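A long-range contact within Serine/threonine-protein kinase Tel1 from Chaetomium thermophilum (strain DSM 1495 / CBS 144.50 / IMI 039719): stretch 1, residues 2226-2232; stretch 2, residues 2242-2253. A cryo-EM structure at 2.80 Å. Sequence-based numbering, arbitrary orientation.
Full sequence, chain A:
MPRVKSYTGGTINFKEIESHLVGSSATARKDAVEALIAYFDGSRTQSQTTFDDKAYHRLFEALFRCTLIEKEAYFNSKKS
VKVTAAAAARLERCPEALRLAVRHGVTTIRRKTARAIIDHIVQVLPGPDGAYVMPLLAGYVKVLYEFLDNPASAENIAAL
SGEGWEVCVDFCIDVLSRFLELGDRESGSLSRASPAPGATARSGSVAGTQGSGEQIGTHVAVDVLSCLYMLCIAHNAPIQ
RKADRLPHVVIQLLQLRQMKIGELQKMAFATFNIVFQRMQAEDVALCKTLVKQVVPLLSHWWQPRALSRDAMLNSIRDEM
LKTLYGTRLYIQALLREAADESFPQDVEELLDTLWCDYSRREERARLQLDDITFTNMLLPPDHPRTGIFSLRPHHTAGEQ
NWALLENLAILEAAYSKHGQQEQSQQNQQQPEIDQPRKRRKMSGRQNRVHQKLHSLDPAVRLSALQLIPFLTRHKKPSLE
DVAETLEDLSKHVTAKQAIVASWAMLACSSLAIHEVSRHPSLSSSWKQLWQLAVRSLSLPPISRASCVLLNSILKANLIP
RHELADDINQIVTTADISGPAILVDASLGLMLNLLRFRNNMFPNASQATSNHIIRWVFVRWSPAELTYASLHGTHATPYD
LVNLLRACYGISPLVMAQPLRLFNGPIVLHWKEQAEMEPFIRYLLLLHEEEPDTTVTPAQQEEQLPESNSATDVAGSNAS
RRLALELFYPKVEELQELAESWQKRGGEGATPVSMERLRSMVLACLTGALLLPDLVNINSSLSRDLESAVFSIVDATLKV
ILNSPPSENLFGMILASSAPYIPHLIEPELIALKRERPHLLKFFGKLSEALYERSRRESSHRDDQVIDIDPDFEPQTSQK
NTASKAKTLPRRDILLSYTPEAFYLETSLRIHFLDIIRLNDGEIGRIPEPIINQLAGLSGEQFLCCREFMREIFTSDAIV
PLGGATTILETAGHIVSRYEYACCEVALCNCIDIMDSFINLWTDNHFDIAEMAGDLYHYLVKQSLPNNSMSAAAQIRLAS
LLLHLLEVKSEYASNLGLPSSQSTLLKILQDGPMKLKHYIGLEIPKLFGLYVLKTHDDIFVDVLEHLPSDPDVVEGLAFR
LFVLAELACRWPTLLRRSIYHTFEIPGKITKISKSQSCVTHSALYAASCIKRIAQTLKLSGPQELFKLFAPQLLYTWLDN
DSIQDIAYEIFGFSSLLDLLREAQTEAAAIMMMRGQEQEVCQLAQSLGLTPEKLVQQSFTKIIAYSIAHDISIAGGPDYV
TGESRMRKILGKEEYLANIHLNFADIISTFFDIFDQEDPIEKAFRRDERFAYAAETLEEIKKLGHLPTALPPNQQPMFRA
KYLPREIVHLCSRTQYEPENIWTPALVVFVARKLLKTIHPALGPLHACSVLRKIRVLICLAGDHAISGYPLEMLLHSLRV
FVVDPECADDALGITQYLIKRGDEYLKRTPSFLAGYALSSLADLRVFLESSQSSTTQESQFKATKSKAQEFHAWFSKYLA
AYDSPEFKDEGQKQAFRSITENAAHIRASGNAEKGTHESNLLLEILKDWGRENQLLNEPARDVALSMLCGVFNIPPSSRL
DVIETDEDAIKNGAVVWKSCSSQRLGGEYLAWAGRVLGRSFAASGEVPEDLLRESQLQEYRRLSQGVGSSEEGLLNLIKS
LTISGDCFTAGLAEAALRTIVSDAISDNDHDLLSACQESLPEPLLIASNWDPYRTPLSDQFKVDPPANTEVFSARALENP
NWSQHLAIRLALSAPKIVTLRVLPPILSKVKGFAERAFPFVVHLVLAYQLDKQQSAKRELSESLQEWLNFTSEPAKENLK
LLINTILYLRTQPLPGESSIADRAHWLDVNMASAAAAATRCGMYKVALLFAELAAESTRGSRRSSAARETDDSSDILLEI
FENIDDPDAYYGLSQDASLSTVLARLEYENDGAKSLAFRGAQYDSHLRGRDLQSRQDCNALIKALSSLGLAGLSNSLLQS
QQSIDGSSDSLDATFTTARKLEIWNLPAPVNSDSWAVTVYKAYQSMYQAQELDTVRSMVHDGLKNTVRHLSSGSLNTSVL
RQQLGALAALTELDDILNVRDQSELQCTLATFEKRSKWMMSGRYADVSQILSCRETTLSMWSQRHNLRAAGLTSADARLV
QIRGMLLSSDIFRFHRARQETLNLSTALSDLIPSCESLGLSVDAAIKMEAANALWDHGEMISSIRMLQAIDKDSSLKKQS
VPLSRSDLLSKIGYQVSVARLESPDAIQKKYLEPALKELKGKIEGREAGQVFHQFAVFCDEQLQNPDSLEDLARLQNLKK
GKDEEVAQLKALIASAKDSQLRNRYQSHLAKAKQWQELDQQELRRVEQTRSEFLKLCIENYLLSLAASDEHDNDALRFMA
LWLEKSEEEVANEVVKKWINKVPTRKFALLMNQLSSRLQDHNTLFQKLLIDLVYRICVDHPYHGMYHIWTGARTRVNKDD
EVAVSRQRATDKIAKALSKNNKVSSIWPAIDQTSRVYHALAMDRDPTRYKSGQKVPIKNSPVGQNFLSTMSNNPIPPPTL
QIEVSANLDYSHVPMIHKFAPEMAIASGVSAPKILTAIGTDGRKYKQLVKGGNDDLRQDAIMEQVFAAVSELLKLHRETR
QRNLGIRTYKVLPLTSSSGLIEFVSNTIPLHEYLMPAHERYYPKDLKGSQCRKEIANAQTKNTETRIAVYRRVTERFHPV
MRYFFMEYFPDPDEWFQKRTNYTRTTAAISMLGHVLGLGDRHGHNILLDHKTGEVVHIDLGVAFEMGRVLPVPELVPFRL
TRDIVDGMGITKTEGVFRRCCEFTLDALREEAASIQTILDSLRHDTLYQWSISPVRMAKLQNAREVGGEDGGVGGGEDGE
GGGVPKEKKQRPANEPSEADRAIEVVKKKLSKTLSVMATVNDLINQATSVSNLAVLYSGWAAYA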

# COMPACT_ATOMS: atom_id res chain seq x y z
N MET A 2226 -4.63 15.42 17.39
CA MET A 2226 -5.89 16.13 17.22
C MET A 2226 -6.91 15.70 18.26
O MET A 2226 -7.61 16.54 18.84
N LEU A 2227 -7.02 14.40 18.53
CA LEU A 2227 -7.95 13.93 19.55
C LEU A 2227 -7.54 14.40 20.93
O LEU A 2227 -8.39 14.76 21.75
N GLN A 2228 -6.24 14.40 21.23
CA GLN A 2228 -5.80 14.89 22.53
C GLN A 2228 -6.05 16.38 22.69
O GLN A 2228 -6.32 16.84 23.80
N ALA A 2229 -5.97 17.14 21.60
CA ALA A 2229 -6.34 18.55 21.67
C ALA A 2229 -7.83 18.72 21.92
O ALA A 2229 -8.23 19.62 22.66
N ILE A 2230 -8.67 17.90 21.29
CA ILE A 2230 -10.09 17.92 21.61
C ILE A 2230 -10.31 17.65 23.09
O ILE A 2230 -11.13 18.30 23.74
N ASP A 2231 -9.58 16.69 23.64
CA ASP A 2231 -9.81 16.32 25.03
C ASP A 2231 -9.28 17.37 26.00
O ASP A 2231 -9.83 17.54 27.09
N LYS A 2232 -8.22 18.08 25.62
CA LYS A 2232 -7.62 19.05 26.53
C LYS A 2232 -8.47 20.30 26.63
O LYS A 2232 -8.98 20.63 27.71
N PRO A 2242 -23.81 15.86 20.70
CA PRO A 2242 -23.03 15.57 21.91
C PRO A 2242 -21.85 14.65 21.63
O PRO A 2242 -21.74 14.01 20.58
N LEU A 2243 -20.95 14.60 22.60
CA LEU A 2243 -19.77 13.75 22.53
C LEU A 2243 -19.37 13.41 23.95
O LEU A 2243 -19.04 14.31 24.73
N SER A 2244 -19.42 12.13 24.30
CA SER A 2244 -19.08 11.72 25.65
C SER A 2244 -17.57 11.71 25.84
O SER A 2244 -16.81 11.46 24.91
N ARG A 2245 -17.14 11.99 27.06
CA ARG A 2245 -15.71 12.01 27.32
C ARG A 2245 -15.12 10.62 27.40
O ARG A 2245 -13.92 10.46 27.15
N SER A 2246 -15.92 9.60 27.72
CA SER A 2246 -15.39 8.25 27.82
C SER A 2246 -15.16 7.63 26.46
O SER A 2246 -14.20 6.89 26.28
N ASP A 2247 -16.01 7.92 25.47
CA ASP A 2247 -15.74 7.39 24.14
C ASP A 2247 -14.57 8.11 23.50
O ASP A 2247 -13.79 7.48 22.78
N LEU A 2248 -14.40 9.40 23.77
CA LEU A 2248 -13.20 10.10 23.32
C LEU A 2248 -11.95 9.52 23.96
O LEU A 2248 -10.95 9.28 23.29
N LEU A 2249 -12.00 9.28 25.27
CA LEU A 2249 -10.83 8.75 25.96
C LEU A 2249 -10.48 7.36 25.47
O LEU A 2249 -9.31 7.03 25.29
N SER A 2250 -11.49 6.51 25.25
CA SER A 2250 -11.19 5.17 24.78
C SER A 2250 -10.74 5.16 23.33
O SER A 2250 -9.94 4.31 22.94
N LYS A 2251 -11.20 6.12 22.53
CA LYS A 2251 -10.67 6.26 21.17
C LYS A 2251 -9.20 6.65 21.18
O LYS A 2251 -8.40 6.09 20.43
N ILE A 2252 -8.84 7.62 22.03
CA ILE A 2252 -7.43 7.98 22.16
C ILE A 2252 -6.62 6.78 22.63
O ILE A 2252 -5.52 6.54 22.14
N GLY A 2253 -7.13 6.04 23.60
CA GLY A 2253 -6.40 4.89 24.10
C GLY A 2253 -6.17 3.83 23.05
O GLY A 2253 -5.08 3.27 22.94

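The apolar centre lies where Leu2227 meets Leu2248 and Ile2252. Two helical segments of one chain pack side by side here, running nearly antiparallel at 150° with their axes 10.0 Å apart at closest approach. Leu2227 points toward the second stretch in an m, t rotamer. Its backbone is close to that of Ile2252, with the two CA atoms 6.5 Å apart. The side chains therefore meet near their bases: Leu2227 CB lies 3.8 Å from Ile2252 CG1. Ile2252 also points toward the first stretch, with chi1 m and chi2 t.

Leu2248 points inward too, in a t, p rotamer. Its two methyls reach different neighbours. Leu2248 CD1 is 3.9 Å from Leu2227 CD2, and Leu2248 CD2 is 4.0 Å from Ile2230 CG2. Leu2248 thus fills the space between two residues nearly one helical turn apart on the first helix. Ile2230 is m, t and points toward the second stretch. Its CG2 also comes within 4.4 Å of Leu2243 CD2. This looser contact extends the apolar patch to the loop before the second helix, where Leu2243 points inward as t, p.

Two longer side chains add aliphatic contacts. Lys2251 points toward the first stretch, and its CD lies 4.0 Å from Leu2227 CD1. Its chain is t through chi3 and turns to p at chi4; NZ is hydrogen-bonded elsewhere in the structure. The CA-to-CB bond of Gln2228 points away, yet Gln2228 CG still lies 4.0 Å from Ile2252 CG2.

Asp2231 links this apolar packing to the polar edge. It points toward the second helix with chi1 t and sits as a knob among Arg2245, Leu2248, Leu2249 and Ile2252. Its methylene packs on the apolar side chains: Asp2231 CB is 3.7 Å from Leu2248 CD2 and 4.1 Å from Ile2252 CD1. The carboxylate continues past them. Asp2231 OD2 lies 4.0 Å from Leu2249 CD2, a methyl carried inward from a CA-to-CB bond that points sideways.

Asp2231 OD1 forms a salt bridge with Arg2245. The hydrogen bond from Arg2245 NE to Asp2231 OD1 is 3.2 Å long, with an N-H...acceptor angle of 162°. A weak second bond runs from Arg2245 NH1 to the same Asp2231 OD1 at 3.5 Å. The oxygen lies at the guanidinium edge, near its plane, so both donors can address it. Arg2245 leaves its backbone sideways, with chi1 at -149° and chi2 and chi3 t, and its end comes nearer to the first stretch.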

# COMPACT_ATOMS: atom_id res chain seq x y z
CB MET A 2226 -6.41 15.88 15.81
CG MET A 2226 -7.24 16.97 15.27
SD MET A 2226 -7.31 16.92 13.49
CE MET A 2226 -8.36 18.33 13.23
CB LEU A 2227 -8.05 12.42 19.52
CG LEU A 2227 -8.77 11.74 18.37
CD1 LEU A 2227 -8.69 10.27 18.57
CD2 LEU A 2227 -10.20 12.18 18.32
CB GLN A 2228 -4.32 14.59 22.72
CG GLN A 2228 -4.02 13.15 22.97
CD GLN A 2228 -2.56 12.86 22.90
OE1 GLN A 2228 -1.80 13.62 22.34
NE2 GLN A 2228 -2.16 11.75 23.49
CB ALA A 2229 -5.93 19.26 20.39
CB ILE A 2230 -10.87 16.89 20.77
CG1 ILE A 2230 -10.80 17.21 19.29
CG2 ILE A 2230 -12.30 16.86 21.18
CD1 ILE A 2230 -11.43 16.16 18.48
CB ASP A 2231 -9.17 14.97 25.33
CG ASP A 2231 -9.19 14.65 26.80
OD1 ASP A 2231 -10.27 14.73 27.41
OD2 ASP A 2231 -8.13 14.30 27.35
CB LYS A 2232 -6.21 19.38 26.06
CG LYS A 2232 -5.58 20.54 26.76
CD LYS A 2232 -4.30 20.95 26.06
CE LYS A 2232 -3.72 22.23 26.64
NZ LYS A 2232 -2.55 22.70 25.85
CB PRO A 2242 -24.04 14.88 22.83
CG PRO A 2242 -25.37 15.09 22.20
CD PRO A 2242 -25.12 15.21 20.74
CB LEU A 2243 -18.64 14.47 21.79
CG LEU A 2243 -17.25 13.87 21.96
CD1 LEU A 2243 -17.18 12.50 21.33
CD2 LEU A 2243 -16.22 14.79 21.34
CB SER A 2244 -19.66 10.35 25.96
OG SER A 2244 -19.40 9.44 24.91
CB ARG A 2245 -15.41 12.77 28.61
CG ARG A 2245 -14.08 13.45 28.57
CD ARG A 2245 -13.50 13.61 29.95
NE ARG A 2245 -12.06 13.84 29.88
CZ ARG A 2245 -11.22 13.59 30.88
NH1 ARG A 2245 -9.93 13.82 30.73
NH2 ARG A 2245 -11.68 13.11 32.02
CB SER A 2246 -16.31 7.38 28.65
OG SER A 2246 -17.46 7.04 27.91
CB ASP A 2247 -16.99 7.47 23.27
CG ASP A 2247 -17.21 8.83 22.67
OD1 ASP A 2247 -16.57 9.16 21.65
OD2 ASP A 2247 -18.04 9.58 23.22
CB LEU A 2248 -13.33 11.59 23.62
CG LEU A 2248 -12.10 12.46 23.37
CD1 LEU A 2248 -11.71 12.42 21.93
CD2 LEU A 2248 -12.37 13.86 23.80
CB LEU A 2249 -11.06 8.74 27.46
CG LEU A 2249 -10.84 10.07 28.16
CD1 LEU A 2249 -11.04 9.90 29.62
CD2 LEU A 2249 -9.46 10.58 27.88
CB SER A 2250 -12.41 4.27 24.98
OG SER A 2250 -13.45 4.64 24.12
CB LYS A 2251 -11.50 7.28 20.42
CG LYS A 2251 -11.34 7.27 18.94
CD LYS A 2251 -12.19 8.35 18.36
CE LYS A 2251 -12.22 8.28 16.86
NZ LYS A 2251 -12.92 7.06 16.41
CB ILE A 2252 -7.24 9.17 23.11
CG1 ILE A 2252 -8.04 10.38 22.67
CG2 ILE A 2252 -5.80 9.55 23.17
CD1 ILE A 2252 -7.98 11.49 23.63